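Local coordinates for protein metagenomic carboxyl esterase MGS0156 (Uncultured organism, PDB 5D8M) that probably hydrolyses carboxylic ester bonds, acting as a serine esterase with an alpha/beta-hydrolase fold, at residues A[266-271]-A[278-283]; A[156-161]-A[297-302]. All coordinates share one frame; numbering follows the deposited sequence. Where two conformers were deposited one is given.

Contact 2 joins the turn between strand 151-157 and helix 159-170 to the loop after strand 290-293, its centre about 4 Å from that of the chain. Contact 1 lies further out, its centre about 15 Å from that of the chain, pairing helix 262-269 with the loop that leads toward strand 290-293. Its segments come between those of contact 2 in the sequence, and the contact centres are about 14 Å apart. They meet through packing: Leu-278 CD1 lies 3.6 Å from His-299 CD2. Asp-276, which lies in the chain between the two segments of contact 1, is hydrogen-bonded to His-299, so both contacts border the probable catalytic centre of an alpha/beta-hydrolase, whose parallel sheet includes strands 151-157 and 290-293.

Contact 1: residues A[266-271]-A[278-283]; sequences DILAKT and LVIAAD
Leu-268 on helix 262-269 faces Ile-280 in the following loop, their CA atoms 7.1 Å apart, where the chain turns back on its way to strand 290-293 of the alpha/beta-hydrolase sheet. The joint is made by van der Waals packing, and the forked end of Leu-268 carries it. With CG anti to its own carbonyl carbon (chi1 -63°), the side chain reaches from the helix to the loop backbone. Its CD1 methyl rests against the peptide after Leu-278, 3.6 Å from Leu-278 C and 4.0 Å from Val-279 N. A leucine suits this place because its second methyl can serve a second partner, the CG1-CD1 arm of Ile-280. The loop backbone under CD1 has its polar groups occupied: Asp-276 OD1 accepts from the backbone N of both Leu-278 and Val-279, while Leu-278 O is bonded to Ser-191 OG. A methyl can therefore cover this peptide without costing it a hydrogen bond. Leu-193 on helix 193-196 and Pro-192 also touch Leu-268. On the loop side, Ile-280 lets its longer branch do the touching, with Ile-280 CD1 coming to 4.2 Å from Leu-268 CD2.

Contact 2: residues A[156-161]-A[297-302]; sequences THSKGA and ADHLAV
The imidazole of His-299 lies with one face against the ring of His-157, whose NE2 stands 3.8 Å from the His-299 plane, over its centre. The two planes are oblique, so this is neither a stack nor an edge-to-face pair. The His-157 ring is tied to the loop by a hydrogen bond from His-157 NE2 to the backbone carbonyl His-299 O, 2.8 Å long and bent to 146° at the hydrogen. With CG anti to the backbone N (chi1 178°), His-157 carries its ring from strand 151-157 across to the loop. Histidine fits here because its ring can reach across the gap and present an N-H at the far edge, the same NE2 sitting over the face of His-299; Val-302 CG1 packs obliquely on it, 4.1 Å from His-157 NE2. An alanine here removes the donor and the group over the His-299 face, which would probably leave His-299 O without its mate and the His-299 ring less firmly backed. Ser-158 OG comes to the edge of the His-299 ring, in its plane and 3.2 Å from His-299 NE2; this describes one of two serine conformers. At the other nitrogen, His-299 ND1 is bonded to Asp-276 OD2, which holds the ring's rotation. The loop is braced by an Asx motif, Asp-298 OD1 accepting from Ala-301 N at 2.9 Å. Gly-160 suits its place because a beta carbon there would crowd His-157 O. A serine with positive phi (57°) in the sharp turn between strand 151-157 and helix 159-170 matches the nucleophile elbow of alpha/beta-hydrolases, and Ser-158, Asp-276 and His-299 are consistent with their catalytic triad.

Contact 1: residues A[266-271]-A[278-283]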
ATOM      1  N   ASP A 266     -13.012  13.701   4.636  1.00 17.58           N
ATOM      2  CA  ASP A 266     -13.399  15.084   4.809  1.00 20.49           C
ATOM      3  C   ASP A 266     -12.419  15.830   5.720  1.00 22.24           C
ATOM      4  O   ASP A 266     -12.145  17.001   5.513  1.00 20.59           O
ATOM      5  CB  ASP A 266     -14.821  15.185   5.373  1.00 23.59           C
ATOM      6  CG  ASP A 266     -15.903  14.862   4.327  1.00 25.36           C
ATOM      7  OD1 ASP A 266     -15.608  14.851   3.101  1.00 24.57           O
ATOM      8  OD2 ASP A 266     -17.058  14.647   4.739  1.00 24.77           O
ATOM      9  N   ILE A 267     -11.871  15.139   6.709  1.00 20.29           N
ATOM     10  CA  ILE A 267     -10.851  15.738   7.544  1.00 19.68           C
ATOM     11  C   ILE A 267      -9.591  16.043   6.733  1.00 15.47           C
ATOM     12  O   ILE A 267      -9.073  17.173   6.774  1.00 19.90           O
ATOM     13  CB  ILE A 267     -10.500  14.828   8.719  1.00 21.22           C
ATOM     14  CG1 ILE A 267     -11.726  14.678   9.622  1.00 22.59           C
ATOM     15  CG2 ILE A 267      -9.333  15.426   9.514  1.00 18.12           C
ATOM     16  CD1 ILE A 267     -11.527  13.645  10.715  1.00 22.54           C
ATOM     17  N   LEU A 268      -9.104  15.051   6.008  1.00 13.05           N
ATOM     18  CA  LEU A 268      -7.870  15.196   5.234  1.00 12.29           C
ATOM     19  C   LEU A 268      -8.020  16.218   4.103  1.00 16.69           C
ATOM     20  O   LEU A 268      -7.093  17.007   3.832  1.00 17.64           O
ATOM     21  CB  LEU A 268      -7.437  13.840   4.673  1.00 12.81           C
ATOM     22  CG  LEU A 268      -7.080  12.764   5.718  1.00 13.53           C
ATOM     23  CD1 LEU A 268      -6.597  11.490   5.045  1.00 14.26           C
ATOM     24  CD2 LEU A 268      -6.027  13.282   6.660  1.00 13.10           C
ATOM     25  N   ALA A 269      -9.199  16.245   3.487  1.00 14.98           N
ATOM     26  CA  ALA A 269      -9.463  17.156   2.374  1.00 14.97           C
ATOM     27  C   ALA A 269      -9.437  18.622   2.780  1.00 20.46           C
ATOM     28  O   ALA A 269      -9.356  19.474   1.914  1.00 22.36           O
ATOM     29  CB  ALA A 269     -10.798  16.826   1.728  1.00 17.24           C
ATOM     30  N   LYS A 270      -9.506  18.925   4.081  1.00 19.17           N
ATOM     31  CA  LYS A 270      -9.398  20.312   4.523  1.00 23.50           C
ATOM     32  C   LYS A 270      -8.083  20.954   4.081  1.00 23.74           C
ATOM     33  O   LYS A 270      -8.047  22.162   3.868  1.00 27.16           O
ATOM     34  CB  LYS A 270      -9.523  20.434   6.044  1.00 27.02           C
ATOM     35  CG  LYS A 270     -10.912  20.180   6.568  1.00 33.17           C
ATOM     36  CD  LYS A 270     -11.919  21.097   5.922  1.00 38.58           C
ATOM     37  CE  LYS A 270     -13.331  20.787   6.408  1.00 43.20           C
ATOM     38  NZ  LYS A 270     -14.012  22.004   6.946  1.00 50.67           N
ATOM     39  N   THR A 271      -7.012  20.166   3.960  1.00 19.49           N
ATOM     40  CA  THR A 271      -5.745  20.685   3.426  1.00 21.44           C
ATOM     41  C   THR A 271      -5.239  19.932   2.173  1.00 22.14           C
ATOM     42  O   THR A 271      -4.430  20.467   1.421  1.00 23.33           O
ATOM     43  CB  THR A 271      -4.629  20.644   4.470  1.00 21.72           C
ATOM     44  OG1 THR A 271      -4.369  19.288   4.825  1.00 24.39           O
ATOM     45  CG2 THR A 271      -5.007  21.426   5.725  1.00 24.40           C
ATOM     46  N   LEU A 278      -7.693   7.826   4.141  1.00 12.32           N
ATOM     47  CA  LEU A 278      -6.916   7.582   5.363  1.00 10.25           C
ATOM     48  C   LEU A 278      -5.475   8.064   5.212  1.00 13.37           C
ATOM     49  O   LEU A 278      -4.855   8.473   6.187  1.00 16.11           O
ATOM     50  CB  LEU A 278      -6.939   6.084   5.760  1.00  9.98           C
ATOM     51  CG  LEU A 278      -8.330   5.506   6.136  1.00 13.95           C
ATOM     52  CD1 LEU A 278      -8.264   4.023   6.493  1.00 17.30           C
ATOM     53  CD2 LEU A 278      -8.953   6.289   7.291  1.00 14.65           C
ATOM     54  N   VAL A 279      -4.960   8.029   3.988  1.00 12.41           N
ATOM     55  CA  VAL A 279      -3.585   8.464   3.700  1.00 11.91           C
ATOM     56  C   VAL A 279      -3.579   9.565   2.634  1.00  9.01           C
ATOM     57  O   VAL A 279      -4.194   9.416   1.588  1.00 11.16           O
ATOM     58  CB  VAL A 279      -2.709   7.266   3.208  1.00 12.98           C
ATOM     59  CG1 VAL A 279      -1.230   7.689   3.010  1.00 14.43           C
ATOM     60  CG2 VAL A 279      -2.827   6.084   4.182  1.00 15.28           C
ATOM     61  N   ILE A 280      -2.896  10.670   2.915  1.00 10.72           N
ATOM     62  CA  ILE A 280      -2.589  11.724   1.926  1.00 12.95           C
ATOM     63  C   ILE A 280      -1.538  11.256   0.889  1.00 14.28           C
ATOM     64  O   ILE A 280      -0.537  10.626   1.250  1.00 12.79           O
ATOM     65  CB  ILE A 280      -2.077  12.995   2.659  1.00 14.49           C
ATOM     66  CG1 ILE A 280      -3.130  13.501   3.668  1.00 15.99           C
ATOM     67  CG2 ILE A 280      -1.683  14.085   1.672  1.00 13.22           C
ATOM     68  CD1 ILE A 280      -2.603  14.531   4.657  1.00 19.75           C
ATOM     69  N   ALA A 281      -1.740  11.576  -0.389  1.00 12.05           N
ATOM     70  CA  ALA A 281      -0.889  11.023  -1.444  1.00  9.26           C
ATOM     71  C   ALA A 281       0.592  11.393  -1.260  1.00 13.16           C
ATOM     72  O   ALA A 281       1.464  10.540  -1.422  1.00 15.88           O
ATOM     73  CB  ALA A 281      -1.367  11.476  -2.802  1.00 12.51           C
ATOM     74  N   ALA A 282       0.868  12.631  -0.867  1.00  9.74           N
ATOM     75  CA  ALA A 282       2.238  13.068  -0.579  1.00 11.97           C
ATOM     76  C   ALA A 282       2.887  12.349   0.636  1.00 13.22           C
ATOM     77  O   ALA A 282       4.099  12.417   0.826  1.00 17.16           O
ATOM     78  CB  ALA A 282       2.272  14.607  -0.371  1.00 13.17           C
ATOM     79  N   ASP A 283       2.087  11.638   1.418  1.00 12.06           N
ATOM     80  CA  ASP A 283       2.552  10.879   2.570  1.00 13.71           C
ATOM     81  C   ASP A 283       2.694   9.395   2.240  1.00 13.48           C
ATOM     82  O   ASP A 283       2.930   8.582   3.136  1.00 14.10           O
ATOM     83  CB  ASP A 283       1.576  11.012   3.742  1.00 17.63           C
ATOM     84  CG  ASP A 283       1.469  12.439   4.282  1.00 27.02           C
ATOM     85  OD1 ASP A 283       2.029  13.369   3.648  1.00 28.61           O
ATOM     86  OD2 ASP A 283       0.805  12.622   5.341  1.00 30.23           O
TER

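Contact 2: residues A[156-161]-A[297-302]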
ATOM      1  N   THR A 156       2.751  -4.256  -0.646  1.00  7.75           N
ATOM      2  CA  THR A 156       2.294  -3.931   0.690  1.00 10.38           C
ATOM      3  C   THR A 156       1.162  -2.935   0.607  1.00 13.26           C
ATOM      4  O   THR A 156       1.063  -2.195  -0.377  1.00 13.47           O
ATOM      5  CB  THR A 156       3.470  -3.346   1.543  1.00 11.48           C
ATOM      6  OG1 THR A 156       3.911  -2.092   0.992  1.00 12.75           O
ATOM      7  CG2 THR A 156       4.676  -4.277   1.519  1.00 12.35           C
ATOM      8  N   HIS A 157       0.314  -2.904   1.637  1.00  9.21           N
ATOM      9  CA  HIS A 157      -0.801  -1.968   1.679  1.00  8.35           C
ATOM     10  C   HIS A 157      -0.817  -1.268   3.040  1.00 12.31           C
ATOM     11  O   HIS A 157      -0.630  -1.914   4.086  1.00  9.84           O
ATOM     12  CB  HIS A 157      -2.134  -2.708   1.425  1.00  9.53           C
ATOM     13  CG  HIS A 157      -3.353  -1.830   1.490  1.00 10.01           C
ATOM     14  ND1 HIS A 157      -4.383  -2.057   2.377  1.00 11.49           N
ATOM     15  CD2 HIS A 157      -3.712  -0.743   0.767  1.00  9.07           C
ATOM     16  CE1 HIS A 157      -5.329  -1.154   2.193  1.00 12.70           C
ATOM     17  NE2 HIS A 157      -4.950  -0.348   1.217  1.00 12.00           N
ATOM     18  N   SER A 158      -1.014   0.049   3.006  1.00 15.56           N
ATOM     19  CA  SER A 158      -1.223   0.808   4.231  0.51 19.69           C
ATOM     20  C   SER A 158      -0.063   0.643   5.229  1.00 14.43           C
ATOM     21  O   SER A 158       1.101   0.833   4.906  1.00 11.83           O
ATOM     22  CB  SER A 158      -2.544   0.366   4.854  0.51 24.17           C
ATOM     23  OG  SER A 158      -2.939   1.211   5.918  0.51 30.77           O
ATOM     24  N   LYS A 159      -0.402   0.240   6.450  1.00 13.32           N
ATOM     25  CA  LYS A 159       0.625   0.029   7.477  1.00 13.20           C
ATOM     26  C   LYS A 159       1.614  -1.100   7.111  1.00 10.32           C
ATOM     27  O   LYS A 159       2.746  -1.158   7.622  1.00 11.12           O
ATOM     28  CB  LYS A 159      -0.043  -0.261   8.832  1.00 13.48           C
ATOM     29  CG  LYS A 159       0.957  -0.397   9.999  1.00 14.87           C
ATOM     30  CD  LYS A 159       0.249  -0.437  11.352  1.00 19.13           C
ATOM     31  CE  LYS A 159       1.169  -1.016  12.430  1.00 18.41           C
ATOM     32  NZ  LYS A 159       1.445  -2.491  12.159  1.00 13.92           N
ATOM     33  N   GLY A 160       1.185  -2.006   6.237  1.00 10.20           N
ATOM     34  CA  GLY A 160       2.055  -3.099   5.810  1.00  9.69           C
ATOM     35  C   GLY A 160       3.347  -2.616   5.187  1.00 10.95           C
ATOM     36  O   GLY A 160       4.408  -3.249   5.308  1.00 11.08           O
ATOM     37  N   ALA A 161       3.264  -1.471   4.513  1.00 10.96           N
ATOM     38  CA  ALA A 161       4.438  -0.905   3.874  1.00 11.49           C
ATOM     39  C   ALA A 161       5.502  -0.545   4.892  1.00 10.97           C
ATOM     40  O   ALA A 161       6.681  -0.762   4.656  1.00 12.93           O
ATOM     41  CB  ALA A 161       4.051   0.339   3.045  1.00 11.43           C
ATOM     42  N   ALA A 297      -9.038   5.400  -6.815  1.00 13.01           N
ATOM     43  CA  ALA A 297      -9.622   4.420  -5.926  1.00 12.99           C
ATOM     44  C   ALA A 297      -9.429   4.933  -4.508  1.00 11.12           C
ATOM     45  O   ALA A 297      -8.445   5.647  -4.249  1.00  9.11           O
ATOM     46  CB  ALA A 297      -8.915   3.027  -6.115  1.00 13.32           C
ATOM     47  N   ASP A 298     -10.301   4.542  -3.577  1.00  9.37           N
ATOM     48  CA  ASP A 298     -10.090   4.958  -2.197  1.00  8.77           C
ATOM     49  C   ASP A 298      -9.180   3.923  -1.522  1.00 11.72           C
ATOM     50  O   ASP A 298      -8.753   2.959  -2.148  1.00 10.16           O
ATOM     51  CB  ASP A 298     -11.435   5.177  -1.435  1.00  9.51           C
ATOM     52  CG  ASP A 298     -12.266   3.880  -1.250  1.00 16.44           C
ATOM     53  OD1 ASP A 298     -11.690   2.771  -1.110  1.00 14.26           O
ATOM     54  OD2 ASP A 298     -13.519   3.978  -1.175  1.00 17.80           O
ATOM     55  N   HIS A 299      -8.872   4.150  -0.255  1.00 11.67           N
ATOM     56  CA  HIS A 299      -7.896   3.346   0.472  1.00 10.80           C
ATOM     57  C   HIS A 299      -8.151   1.845   0.399  1.00 11.77           C
ATOM     58  O   HIS A 299      -7.218   1.060   0.254  1.00 10.99           O
ATOM     59  CB  HIS A 299      -7.873   3.794   1.937  1.00 10.28           C
ATOM     60  CG  HIS A 299      -6.723   3.244   2.714  1.00 17.18           C
ATOM     61  ND1 HIS A 299      -5.419   3.633   2.486  1.00 16.23           N
ATOM     62  CD2 HIS A 299      -6.679   2.327   3.713  1.00 16.63           C
ATOM     63  CE1 HIS A 299      -4.625   2.994   3.326  1.00 17.86           C
ATOM     64  NE2 HIS A 299      -5.362   2.192   4.074  1.00 17.66           N
ATOM     65  N   LEU A 300      -9.414   1.441   0.493  1.00 12.15           N
ATOM     66  CA  LEU A 300      -9.739   0.012   0.517  1.00 13.57           C
ATOM     67  C   LEU A 300      -9.902  -0.580  -0.876  1.00  8.28           C
ATOM     68  O   LEU A 300      -9.472  -1.707  -1.159  1.00 12.39           O
ATOM     69  CB  LEU A 300     -11.007  -0.202   1.347  1.00 11.18           C
ATOM     70  CG  LEU A 300     -10.791   0.114   2.820  1.00 14.08           C
ATOM     71  CD1 LEU A 300     -12.111  -0.092   3.580  1.00 13.37           C
ATOM     72  CD2 LEU A 300      -9.680  -0.748   3.420  1.00 13.52           C
ATOM     73  N   ALA A 301     -10.469   0.191  -1.781  1.00 10.79           N
ATOM     74  CA  ALA A 301     -10.717  -0.322  -3.134  1.00 10.21           C
ATOM     75  C   ALA A 301      -9.429  -0.701  -3.863  1.00 12.67           C
ATOM     76  O   ALA A 301      -9.400  -1.634  -4.657  1.00 12.77           O
ATOM     77  CB  ALA A 301     -11.497   0.707  -3.951  1.00  9.39           C
ATOM     78  N   VAL A 302      -8.349   0.019  -3.602  1.00 12.89           N
ATOM     79  CA  VAL A 302      -7.127  -0.226  -4.364  1.00  8.91           C
ATOM     80  C   VAL A 302      -6.513  -1.604  -4.046  1.00 12.97           C
ATOM     81  O   VAL A 302      -5.723  -2.124  -4.835  1.00 12.62           O
ATOM     82  CB  VAL A 302      -6.108   0.937  -4.119  1.00 11.18           C
ATOM     83  CG1 VAL A 302      -5.514   0.872  -2.682  1.00  6.49           C
ATOM     84  CG2 VAL A 302      -5.015   0.942  -5.192  1.00 10.98           C
TER